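Local atomic coordinates of cycloalternan-forming enzyme (Listeria monocytogenes serovar 1/2a, PDB entry 5F7U), a protein that belongs to glycoside hydrolase family 31, with a TIM-barrel core, flanking beta domains and a C-terminal family 6 carbohydrate-binding module that holds glucose units. Residues A[946-951]-A[974-979]; A[970-975]-A[1044-1049]; A[990-995]-A[1026-1031]; A[1002-1007]-A[1015-1020]. The protein carries 1 engineered substitution. All coordinates share one frame; numbering follows the deposited sequence.

Interaction 1 of 4, residues A[946-951]-A[974-979]; sequences GHLTNV and EAVEFD. With GLC (alpha-D-glucopyranose), chain B.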
# COMPACT_ATOMS: atom_id res chain seq x y z
N GLY A 946 23.69 19.74 17.77
CA GLY A 946 24.01 18.86 18.90
C GLY A 946 22.97 18.95 20.01
O GLY A 946 22.04 19.77 19.94
N HIS A 947 23.12 18.08 21.01
CA HIS A 947 22.30 18.15 22.23
C HIS A 947 22.92 19.19 23.15
O HIS A 947 24.05 19.03 23.60
CB HIS A 947 22.23 16.79 22.92
CG HIS A 947 21.77 15.69 22.02
ND1 HIS A 947 20.44 15.45 21.75
CD2 HIS A 947 22.47 14.77 21.30
CE1 HIS A 947 20.34 14.42 20.92
NE2 HIS A 947 21.55 13.99 20.64
N LEU A 948 22.18 20.26 23.41
CA LEU A 948 22.74 21.41 24.11
C LEU A 948 22.24 21.53 25.54
O LEU A 948 21.04 21.36 25.79
CB LEU A 948 22.44 22.70 23.34
CG LEU A 948 22.71 22.76 21.83
CD1 LEU A 948 22.32 24.12 21.27
CD2 LEU A 948 24.17 22.46 21.52
N THR A 949 23.15 21.84 26.45
CA THR A 949 22.81 22.06 27.86
C THR A 949 23.30 23.42 28.30
O THR A 949 24.51 23.68 28.30
CB THR A 949 23.42 20.97 28.75
OG1 THR A 949 22.96 19.70 28.29
CG2 THR A 949 23.03 21.15 30.23
N ASN A 950 22.34 24.29 28.68
CA ASN A 950 22.60 25.66 29.18
C ASN A 950 23.42 26.52 28.22
O ASN A 950 24.24 27.35 28.63
CB ASN A 950 23.25 25.65 30.57
CG ASN A 950 22.42 24.92 31.61
OD1 ASN A 950 21.20 25.05 31.65
ND2 ASN A 950 23.10 24.16 32.47
N VAL A 951 23.20 26.29 26.93
CA VAL A 951 23.99 26.94 25.89
C VAL A 951 23.10 27.13 24.66
O VAL A 951 22.23 26.31 24.41
CB VAL A 951 25.31 26.15 25.60
CG1 VAL A 951 25.11 24.97 24.67
CG2 VAL A 951 26.37 27.08 25.05
N GLU A 974 27.58 23.73 31.28
CA GLU A 974 27.25 23.92 29.87
C GLU A 974 27.91 22.80 29.07
O GLU A 974 29.07 22.46 29.29
CB GLU A 974 27.71 25.29 29.39
CG GLU A 974 26.99 26.44 30.09
CD GLU A 974 27.30 27.81 29.52
OE1 GLU A 974 28.19 27.93 28.64
OE2 GLU A 974 26.67 28.79 29.95
N ALA A 975 27.14 22.22 28.15
CA ALA A 975 27.60 21.06 27.36
C ALA A 975 27.03 21.03 25.94
O ALA A 975 25.92 21.53 25.70
CB ALA A 975 27.27 19.76 28.09
N VAL A 976 27.81 20.46 25.02
CA VAL A 976 27.37 20.18 23.65
C VAL A 976 27.63 18.68 23.43
O VAL A 976 28.78 18.24 23.54
CB VAL A 976 28.12 21.03 22.58
CG1 VAL A 976 27.61 20.75 21.17
CG2 VAL A 976 27.99 22.52 22.87
N GLU A 977 26.58 17.92 23.15
CA GLU A 977 26.68 16.47 22.97
C GLU A 977 26.39 16.09 21.52
O GLU A 977 25.39 16.52 20.95
CB GLU A 977 25.75 15.73 23.95
CG GLU A 977 25.77 14.20 23.80
CD GLU A 977 25.01 13.45 24.90
OE1 GLU A 977 24.54 14.06 25.88
OE2 GLU A 977 24.87 12.21 24.78
N PHE A 978 27.29 15.29 20.95
CA PHE A 978 27.19 14.80 19.57
C PHE A 978 26.97 13.29 19.56
O PHE A 978 27.47 12.55 20.44
CB PHE A 978 28.49 15.05 18.79
CG PHE A 978 28.84 16.51 18.59
CD1 PHE A 978 29.55 17.23 19.56
CD2 PHE A 978 28.51 17.17 17.40
CE1 PHE A 978 29.90 18.57 19.36
CE2 PHE A 978 28.84 18.51 17.20
CZ PHE A 978 29.54 19.21 18.18
N ASP A 979 26.26 12.85 18.53
CA ASP A 979 26.09 11.44 18.23
C ASP A 979 26.93 11.21 16.99
O ASP A 979 26.58 11.69 15.90
CB ASP A 979 24.62 11.14 17.92
CG ASP A 979 23.69 11.43 19.10
OD1 ASP A 979 23.90 10.86 20.18
OD2 ASP A 979 22.71 12.19 18.91
C1 GLC B . 15.68 21.03 21.21
C2 GLC B . 16.21 22.20 22.08
C3 GLC B . 17.73 22.18 22.21
C4 GLC B . 18.23 20.83 22.73
C5 GLC B . 17.62 19.62 21.99
C6 GLC B . 17.03 18.62 23.00
O2 GLC B . 15.78 23.48 21.60
O3 GLC B . 18.16 23.22 23.10
O4 GLC B . 19.65 20.78 22.65
O5 GLC B . 16.68 20.00 20.96
O6 GLC B . 16.75 17.37 22.36

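Interaction 2 of 4, residues A[970-975]-A[1044-1049]; sequences DAEKEA and FDFEAD. With GLC (alpha-D-glucopyranose), chain D.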
# COMPACT_ATOMS: atom_id res chain seq x y z
N ASP A 970 30.77 28.98 27.96
CA ASP A 970 31.87 29.41 28.84
C ASP A 970 31.58 29.37 30.34
O ASP A 970 32.23 30.07 31.13
CB ASP A 970 32.34 30.80 28.42
CG ASP A 970 31.30 31.88 28.67
OD1 ASP A 970 30.08 31.61 28.60
OD2 ASP A 970 31.71 33.03 28.94
N ALA A 971 30.61 28.55 30.74
CA ALA A 971 30.27 28.41 32.15
C ALA A 971 30.12 26.94 32.49
O ALA A 971 29.80 26.12 31.62
CB ALA A 971 28.98 29.18 32.47
N GLU A 972 30.38 26.60 33.75
CA GLU A 972 30.21 25.21 34.23
C GLU A 972 28.77 24.73 34.01
O GLU A 972 27.83 25.53 34.01
CB GLU A 972 30.58 25.09 35.70
CG GLU A 972 32.06 25.30 35.98
CD GLU A 972 32.41 25.00 37.43
OE1 GLU A 972 32.73 25.95 38.16
OE2 GLU A 972 32.36 23.81 37.82
N LYS A 973 28.63 23.42 33.79
CA LYS A 973 27.34 22.75 33.51
C LYS A 973 26.77 23.06 32.10
O LYS A 973 25.65 22.67 31.76
CB LYS A 973 26.30 22.97 34.63
CG LYS A 973 26.78 22.49 36.00
CD LYS A 973 25.69 22.53 37.07
CE LYS A 973 24.77 21.31 37.02
NZ LYS A 973 25.44 20.00 37.31
N GLU A 974 27.58 23.73 31.28
CA GLU A 974 27.25 23.92 29.87
C GLU A 974 27.91 22.80 29.07
O GLU A 974 29.07 22.46 29.29
CB GLU A 974 27.71 25.29 29.39
CG GLU A 974 26.99 26.44 30.09
CD GLU A 974 27.30 27.81 29.52
OE1 GLU A 974 28.19 27.93 28.64
OE2 GLU A 974 26.67 28.79 29.95
N ALA A 975 27.14 22.22 28.15
CA ALA A 975 27.60 21.06 27.36
C ALA A 975 27.03 21.03 25.94
O ALA A 975 25.92 21.53 25.70
CB ALA A 975 27.27 19.76 28.09
N PHE A 1044 31.21 17.51 24.70
CA PHE A 1044 32.07 18.64 25.05
C PHE A 1044 31.44 19.31 26.27
O PHE A 1044 30.24 19.57 26.30
CB PHE A 1044 32.15 19.62 23.89
CG PHE A 1044 32.95 19.11 22.73
CD1 PHE A 1044 32.40 18.19 21.82
CD2 PHE A 1044 34.24 19.59 22.51
CE1 PHE A 1044 33.16 17.72 20.74
CE2 PHE A 1044 35.00 19.13 21.43
CZ PHE A 1044 34.46 18.19 20.55
N ASP A 1045 32.28 19.56 27.28
CA ASP A 1045 31.89 20.14 28.56
C ASP A 1045 32.73 21.37 28.86
O ASP A 1045 33.89 21.44 28.44
CB ASP A 1045 32.21 19.14 29.68
CG ASP A 1045 30.98 18.53 30.28
OD1 ASP A 1045 29.95 18.39 29.58
OD2 ASP A 1045 31.04 18.18 31.47
N PHE A 1046 32.17 22.31 29.61
CA PHE A 1046 32.99 23.33 30.29
C PHE A 1046 32.99 22.96 31.76
O PHE A 1046 31.96 23.04 32.42
CB PHE A 1046 32.42 24.73 30.07
CG PHE A 1046 33.30 25.84 30.61
CD1 PHE A 1046 33.35 26.12 31.98
CD2 PHE A 1046 34.06 26.62 29.75
CE1 PHE A 1046 34.14 27.14 32.48
CE2 PHE A 1046 34.86 27.65 30.24
CZ PHE A 1046 34.90 27.91 31.60
N GLU A 1047 34.13 22.52 32.25
CA GLU A 1047 34.23 22.12 33.65
C GLU A 1047 35.00 23.14 34.46
O GLU A 1047 35.41 24.18 33.93
CB GLU A 1047 34.80 20.72 33.76
CG GLU A 1047 33.81 19.71 33.20
CD GLU A 1047 34.23 18.28 33.36
OE1 GLU A 1047 33.50 17.43 32.79
OE2 GLU A 1047 35.25 17.98 34.02
N ALA A 1048 35.17 22.86 35.76
CA ALA A 1048 35.81 23.81 36.68
C ALA A 1048 37.24 24.20 36.27
O ALA A 1048 37.63 25.36 36.45
CB ALA A 1048 35.76 23.30 38.11
N ASP A 1049 37.98 23.26 35.71
CA ASP A 1049 39.34 23.54 35.24
C ASP A 1049 39.41 23.97 33.76
O ASP A 1049 40.48 23.92 33.14
CB ASP A 1049 40.29 22.36 35.55
CG ASP A 1049 39.92 21.07 34.82
OD1 ASP A 1049 38.82 20.95 34.22
OD2 ASP A 1049 40.76 20.14 34.85
C1 GLC D . 32.59 35.26 26.50
C2 GLC D . 32.37 36.08 27.77
C3 GLC D . 33.31 37.29 27.81
C4 GLC D . 34.78 36.88 27.60
C5 GLC D . 34.94 35.94 26.39
C6 GLC D . 36.32 35.30 26.30
O2 GLC D . 30.99 36.47 27.85
O3 GLC D . 33.16 37.99 29.05
O4 GLC D . 35.60 38.03 27.42
O5 GLC D . 33.97 34.88 26.43
O6 GLC D . 36.56 34.46 27.43
O HOH W 1 30.76 21.40 34.56

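Interaction 3 of 4, residues A[990-995]-A[1026-1031]; sequences TMEVRY and WNTVEV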
# COMPACT_ATOMS: atom_id res chain seq x y z
N THR A 990 41.00 11.15 13.86
CA THR A 990 41.24 12.54 14.22
C THR A 990 39.92 13.29 14.22
O THR A 990 39.18 13.27 13.23
CB THR A 990 42.19 13.22 13.23
OG1 THR A 990 43.40 12.46 13.16
CG2 THR A 990 42.51 14.63 13.69
N MET A 991 39.60 13.93 15.35
CA MET A 991 38.45 14.81 15.41
C MET A 991 38.90 16.27 15.24
O MET A 991 39.65 16.79 16.08
CB MET A 991 37.71 14.60 16.73
CG MET A 991 36.51 15.53 16.92
SD MET A 991 35.57 15.19 18.42
CE MET A 991 36.76 15.60 19.71
N GLU A 992 38.50 16.91 14.13
CA GLU A 992 38.72 18.34 13.92
C GLU A 992 37.66 19.10 14.70
O GLU A 992 36.48 18.79 14.60
CB GLU A 992 38.55 18.73 12.45
CG GLU A 992 39.62 18.20 11.51
CD GLU A 992 39.47 18.78 10.10
OE1 GLU A 992 38.41 19.38 9.78
OE2 GLU A 992 40.41 18.66 9.30
N VAL A 993 38.10 20.08 15.48
CA VAL A 993 37.19 20.95 16.24
C VAL A 993 37.36 22.36 15.67
O VAL A 993 38.44 22.96 15.81
CB VAL A 993 37.50 20.92 17.77
CG1 VAL A 993 36.59 21.92 18.51
CG2 VAL A 993 37.32 19.51 18.33
N ARG A 994 36.31 22.88 15.03
CA ARG A 994 36.33 24.21 14.43
C ARG A 994 35.62 25.21 15.33
O ARG A 994 34.46 25.03 15.68
CB ARG A 994 35.75 24.21 13.01
CG ARG A 994 35.95 25.53 12.27
CD ARG A 994 35.68 25.41 10.79
NE ARG A 994 36.13 26.58 10.02
CZ ARG A 994 35.33 27.50 9.48
NH1 ARG A 994 34.01 27.43 9.61
NH2 ARG A 994 35.87 28.51 8.79
N TYR A 995 36.33 26.28 15.67
CA TYR A 995 35.89 27.18 16.72
C TYR A 995 36.48 28.57 16.48
O TYR A 995 37.42 28.74 15.70
CB TYR A 995 36.38 26.67 18.09
CG TYR A 995 37.87 26.86 18.24
CD1 TYR A 995 38.77 26.00 17.58
CD2 TYR A 995 38.39 27.95 18.95
CE1 TYR A 995 40.14 26.20 17.66
CE2 TYR A 995 39.76 28.16 19.03
CZ TYR A 995 40.62 27.28 18.39
OH TYR A 995 41.96 27.51 18.48
N TRP A 1026 38.08 31.81 12.32
CA TRP A 1026 37.90 30.42 12.75
C TRP A 1026 39.23 29.67 12.68
O TRP A 1026 40.08 29.98 11.85
CB TRP A 1026 36.85 29.71 11.88
CG TRP A 1026 35.51 30.39 11.88
CD1 TRP A 1026 35.06 31.30 10.97
CD2 TRP A 1026 34.46 30.22 12.84
NE1 TRP A 1026 33.79 31.72 11.31
CE2 TRP A 1026 33.39 31.07 12.45
CE3 TRP A 1026 34.31 29.44 14.00
CZ2 TRP A 1026 32.19 31.17 13.17
CZ3 TRP A 1026 33.11 29.53 14.73
CH2 TRP A 1026 32.07 30.39 14.31
N ASN A 1027 39.41 28.71 13.59
CA ASN A 1027 40.57 27.83 13.58
C ASN A 1027 40.09 26.42 13.81
O ASN A 1027 38.99 26.20 14.34
CB ASN A 1027 41.57 28.24 14.68
CG ASN A 1027 42.84 27.40 14.65
OD1 ASN A 1027 43.42 27.16 13.60
ND2 ASN A 1027 43.27 26.94 15.82
N THR A 1028 40.91 25.45 13.39
CA THR A 1028 40.64 24.04 13.62
C THR A 1028 41.77 23.41 14.43
O THR A 1028 42.95 23.63 14.13
CB THR A 1028 40.39 23.32 12.28
OG1 THR A 1028 39.25 23.90 11.63
CG2 THR A 1028 40.12 21.85 12.48
N VAL A 1029 41.40 22.68 15.47
CA VAL A 1029 42.34 21.93 16.31
C VAL A 1029 42.04 20.45 16.09
O VAL A 1029 40.87 20.07 15.98
CB VAL A 1029 42.20 22.33 17.80
CG1 VAL A 1029 42.77 21.28 18.75
CG2 VAL A 1029 42.86 23.67 18.06
N GLU A 1030 43.09 19.64 16.00
CA GLU A 1030 42.96 18.21 15.74
C GLU A 1030 43.12 17.43 17.04
O GLU A 1030 44.14 17.56 17.73
CB GLU A 1030 43.99 17.77 14.68
CG GLU A 1030 43.62 18.27 13.27
CD GLU A 1030 44.55 17.78 12.16
OE1 GLU A 1030 45.38 16.89 12.41
OE2 GLU A 1030 44.46 18.31 11.02
N VAL A 1031 42.10 16.65 17.38
CA VAL A 1031 42.03 15.92 18.66
C VAL A 1031 42.02 14.41 18.37
O VAL A 1031 41.15 13.95 17.62
CB VAL A 1031 40.74 16.31 19.44
CG1 VAL A 1031 40.65 15.56 20.77
CG2 VAL A 1031 40.66 17.83 19.66
O HOH W 2 39.27 26.57 10.33

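Interaction 4 of 4, residues A[1002-1007]-A[1015-1020]; sequences ATRTVY and ITLPKT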
# COMPACT_ATOMS: atom_id res chain seq x y z
N ALA A 1002 41.55 29.04 25.06
CA ALA A 1002 40.48 28.37 25.77
C ALA A 1002 40.82 26.90 25.97
O ALA A 1002 41.69 26.35 25.27
CB ALA A 1002 39.18 28.51 25.00
N THR A 1003 40.14 26.28 26.94
CA THR A 1003 40.14 24.82 27.07
C THR A 1003 38.72 24.30 27.26
O THR A 1003 37.87 24.98 27.86
CB THR A 1003 41.01 24.27 28.23
OG1 THR A 1003 40.46 24.68 29.48
CG2 THR A 1003 42.47 24.74 28.14
N ARG A 1004 38.47 23.11 26.72
CA ARG A 1004 37.22 22.37 26.96
C ARG A 1004 37.54 20.91 27.28
O ARG A 1004 38.61 20.40 26.95
CB ARG A 1004 36.27 22.45 25.76
CG ARG A 1004 35.72 23.84 25.46
CD ARG A 1004 34.76 24.34 26.53
NE ARG A 1004 34.19 25.64 26.17
CZ ARG A 1004 34.82 26.82 26.31
NH1 ARG A 1004 34.19 27.93 25.95
NH2 ARG A 1004 36.05 26.89 26.81
N THR A 1005 36.59 20.25 27.94
CA THR A 1005 36.75 18.86 28.32
C THR A 1005 35.87 18.06 27.39
O THR A 1005 34.73 18.46 27.09
CB THR A 1005 36.38 18.67 29.80
OG1 THR A 1005 37.27 19.43 30.62
CG2 THR A 1005 36.48 17.22 30.22
N VAL A 1006 36.41 16.94 26.88
CA VAL A 1006 35.69 16.08 25.96
C VAL A 1006 35.59 14.67 26.57
O VAL A 1006 36.56 14.19 27.16
CB VAL A 1006 36.38 16.00 24.57
CG1 VAL A 1006 35.42 15.39 23.54
CG2 VAL A 1006 36.80 17.39 24.11
N TYR A 1007 34.43 14.04 26.42
CA TYR A 1007 34.23 12.65 26.80
C TYR A 1007 33.86 11.89 25.55
O TYR A 1007 32.90 12.26 24.84
CB TYR A 1007 33.09 12.53 27.82
CG TYR A 1007 33.39 13.18 29.14
CD1 TYR A 1007 33.20 14.56 29.33
CD2 TYR A 1007 33.87 12.42 30.22
CE1 TYR A 1007 33.47 15.15 30.56
CE2 TYR A 1007 34.12 13.00 31.45
CZ TYR A 1007 33.93 14.37 31.62
OH TYR A 1007 34.20 14.93 32.84
N ILE A 1015 41.11 19.50 25.95
CA ILE A 1015 41.63 20.01 24.68
C ILE A 1015 41.93 21.49 24.80
O ILE A 1015 41.25 22.22 25.52
CB ILE A 1015 40.69 19.74 23.48
CG1 ILE A 1015 39.38 20.54 23.60
CG2 ILE A 1015 40.42 18.24 23.37
CD1 ILE A 1015 38.45 20.44 22.38
N THR A 1016 42.97 21.91 24.09
CA THR A 1016 43.43 23.30 24.08
C THR A 1016 43.02 23.94 22.78
O THR A 1016 43.27 23.39 21.69
CB THR A 1016 44.96 23.37 24.24
OG1 THR A 1016 45.30 22.90 25.55
CG2 THR A 1016 45.46 24.81 24.10
N LEU A 1017 42.38 25.09 22.90
CA LEU A 1017 41.87 25.81 21.76
C LEU A 1017 42.52 27.19 21.77
O LEU A 1017 42.02 28.09 22.44
CB LEU A 1017 40.35 25.90 21.86
CG LEU A 1017 39.63 24.56 21.95
CD1 LEU A 1017 38.20 24.74 22.45
CD2 LEU A 1017 39.67 23.86 20.60
N PRO A 1018 43.65 27.36 21.04
CA PRO A 1018 44.36 28.65 21.04
C PRO A 1018 43.53 29.84 20.58
O PRO A 1018 42.61 29.68 19.78
CB PRO A 1018 45.53 28.43 20.07
CG PRO A 1018 45.72 26.95 20.03
CD PRO A 1018 44.36 26.35 20.24
N LYS A 1019 43.87 31.03 21.09
CA LYS A 1019 43.24 32.28 20.69
C LYS A 1019 43.25 32.42 19.16
O LYS A 1019 44.25 32.08 18.51
CB LYS A 1019 43.99 33.46 21.32
CG LYS A 1019 43.36 34.84 21.12
CD LYS A 1019 44.34 35.95 21.52
CE LYS A 1019 43.78 37.35 21.25
NZ LYS A 1019 43.64 37.68 19.79
N THR A 1020 42.13 32.89 18.61
CA THR A 1020 42.07 33.32 17.21
C THR A 1020 42.23 34.85 17.17
O THR A 1020 41.98 35.52 18.18
CB THR A 1020 40.75 32.90 16.52
OG1 THR A 1020 39.63 33.40 17.26
CG2 THR A 1020 40.65 31.37 16.42

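Interaction 1 of 4, residues A[946-951]-A[974-979]
With CG of both His-947 (chi1 -53°) and Asp-979 (chi1 -62°) anti to the carbonyl carbon, beside the backbone N, the imidazole meets the carboxylate of Asp-979, two residues past its cross-strand partner Glu-977. NE2 of His-947 donates to OD2 of Asp-979 at 2.8 Å; the oxygen lies in the ring plane, while the donor stands above the carboxylate plane, the two planes 73° apart. OD1 of Asp-979 has a weak second partner in Asn-1039. The backbones pair antiparallel: His-947 and Glu-977 exchange two hydrogen bonds, as do Thr-949 and Ala-975. Between them Leu-948 and Val-976 form the non-hydrogen-bonded pair on the other face, lying side by side with CD2 of Leu-948 3.9 Å from CG1 of Val-976. The outward edge of 946-951 serves the sugar: Leu-948 N donates to O4 of the glucose of chain B at 2.7 Å, nearly straight. Gly-946, His-947 and Leu-948 are part of a glycan pocket of the module. Strand 947-949 is an outermost strand of the five-stranded antiparallel sheet, next to strand 975-981, whose other edge pairs with strand 1039-1045; Val-966 of strand 965-968 packs against Leu-948 and Val-976.

Interaction 2 of 4, residues A[970-975]-A[1044-1049]
The phenyl ring of Phe-1046 lies flat against the backbone of the loop 970-975 and meets peptide rather than side chain of that loop. Its CG is anti to the backbone N (chi1 -174°), which brings one face under the Asp-970 to Ala-971 peptide: the carbonyl carbon of Asp-970 sits over the ring centre, 3.6 Å above the plane, and Ala-971 N is offset toward the rim. CB of Phe-1046 touches Ala-971 O at 3.3 Å. Glu-972, its chain extended beyond CG, reaches past the ring instead, setting OE2 3.5 Å from CB of Ala-1048. The backbones are joined by one direct hydrogen bond, Phe-1046 N to Glu-974 O at 3.1 Å, approaching nearly along the C=O axis. One water bridges further out, accepting from Lys-973 N and donating to Phe-1046 O. Arg-1004 of the next strand packs on Phe-1046. Within the loop, Ala-971 to Glu-974 form a type II beta turn with Lys-973 at its left-handed corner. Asp-970, CG in the crowded position between N and the carbonyl carbon, brings OD2 3.3 Å from C2 of the glucose of chain D, a sugar to which Gly-1053 and Glu-1000 are hydrogen-bonded. The arrangement is a loop-borne glycan site at the end of a beta-sandwich, as in family 6 carbohydrate-binding modules.

Interaction 3 of 4, residues A[990-995]-A[1026-1031]
One face of this antiparallel strand pair is close-packed and largely apolar, the other polar and partly open to solvent. On the packed face, Met-991, Val-993 and Tyr-995 stand with Val-1031, Val-1029 and Asn-1027. Met-991, bent at chi3, lays CE 4.0 Å from CG1 of Val-1031, and CG2 of Val-993 is equally near CG2 of Val-1031. Tyr-995 takes the crowded chi1 (72°), which leans its ring along the partner strand: CE1 meets CG2 of Val-1029 at 3.7 Å, and OH accepts from ND2 of Asn-1027 at 3.0 Å, in the amide plane and almost straight (173°). The hydroxyl is also hydrogen-bonded to Pro-1018 O. Three hydrogen-bonded pairs, two bonds each, fasten the backbones. On the polar face Glu-992 and Glu-1030 bring their OE2 atoms within 4.4 Å of each other; Lys-1062 bridges both, probably easing the repulsion. CG2 of Thr-1028 touches CB of Glu-992. Arg-994, extended from CG to NE, lays its guanidinium over Trp-1026, planes 28° apart, in an off-centre cation-pi contact with CZ 4.3 Å from the centroid of the five-membered ring. NH1 forms a salt bridge with Asp-1057, a magnesium ligand, and a water links NE to Thr-1028 OG1. The pair belongs to one sheet of the family 6 module's beta-sandwich, its apolar face packed on strands 1011-1017 and 1039-1045 of the other.

Interaction 4 of 4, residues A[1002-1007]-A[1015-1020]
Ile-1015 carries its side chain across the hairpin toward Val-1006. Its CB lies 4.1 Å from Arg-1004 O. CG1, in the crowded position between backbone N and carbonyl carbon (chi1 67°), closes to 3.4 Å of the same carbonyl oxygen. CG2, anti to the carbonyl carbon, meets CG2 of Val-1006 at 3.8 Å, and the tip, CD1, extended by chi2 of 174°, touches that methyl at 3.9 Å, so one valine methyl rests against both branches. Beyond the hairpin the isoleucine packs on Phe-1044 and Val-1031. The backbones pair antiparallel: Arg-1004 and Ile-1015 exchange two hydrogen bonds, the one from Ile-1015 N to Arg-1004 O at 2.8 Å running nearly along the C=O axis, and Ala-1002 and Leu-1017 exchange two more. Arg-1004 crosses Leu-1017 at about a right angle, CG 4.0 Å from CD1, then bends at chi2 so that NH2 returns to its neighbour's carbonyl, Thr-1003 O, at 2.8 Å. NH1 is held by Ala-1052 O, and the guanidinium makes a cation-pi contact with Phe-969. On the opposite face Thr-1003 OG1 binds Asp-1050. Backbone bonds therefore set the hairpin's register and hydrocarbon fills its inner face, while the buried arginine's charge is probably balanced, in part, by carbonyl oxygens and the aromatic ring.

All four contacts lie in the C-terminal carbohydrate-binding module. From the N terminus, interaction 1 closes a short loop, joining 946-951 to 974-979. Interaction 2 opens on the end of that loop, sharing Glu-974 and Ala-975, and returns only at 1044-1049, so its long loop encloses interaction 3; interaction 4, the hairpin, is nested within interaction 3 in turn. Interactions 1, 2 and 4 reach one five-stranded sheet, with strand 1039-1045 between strands 975-981 and 1002-1008. Interaction 3 belongs to the other sheet. Phe-1044 against Met-991 and Val-993, and Tyr-995 bonded to Pro-1018, tie the two sheets together.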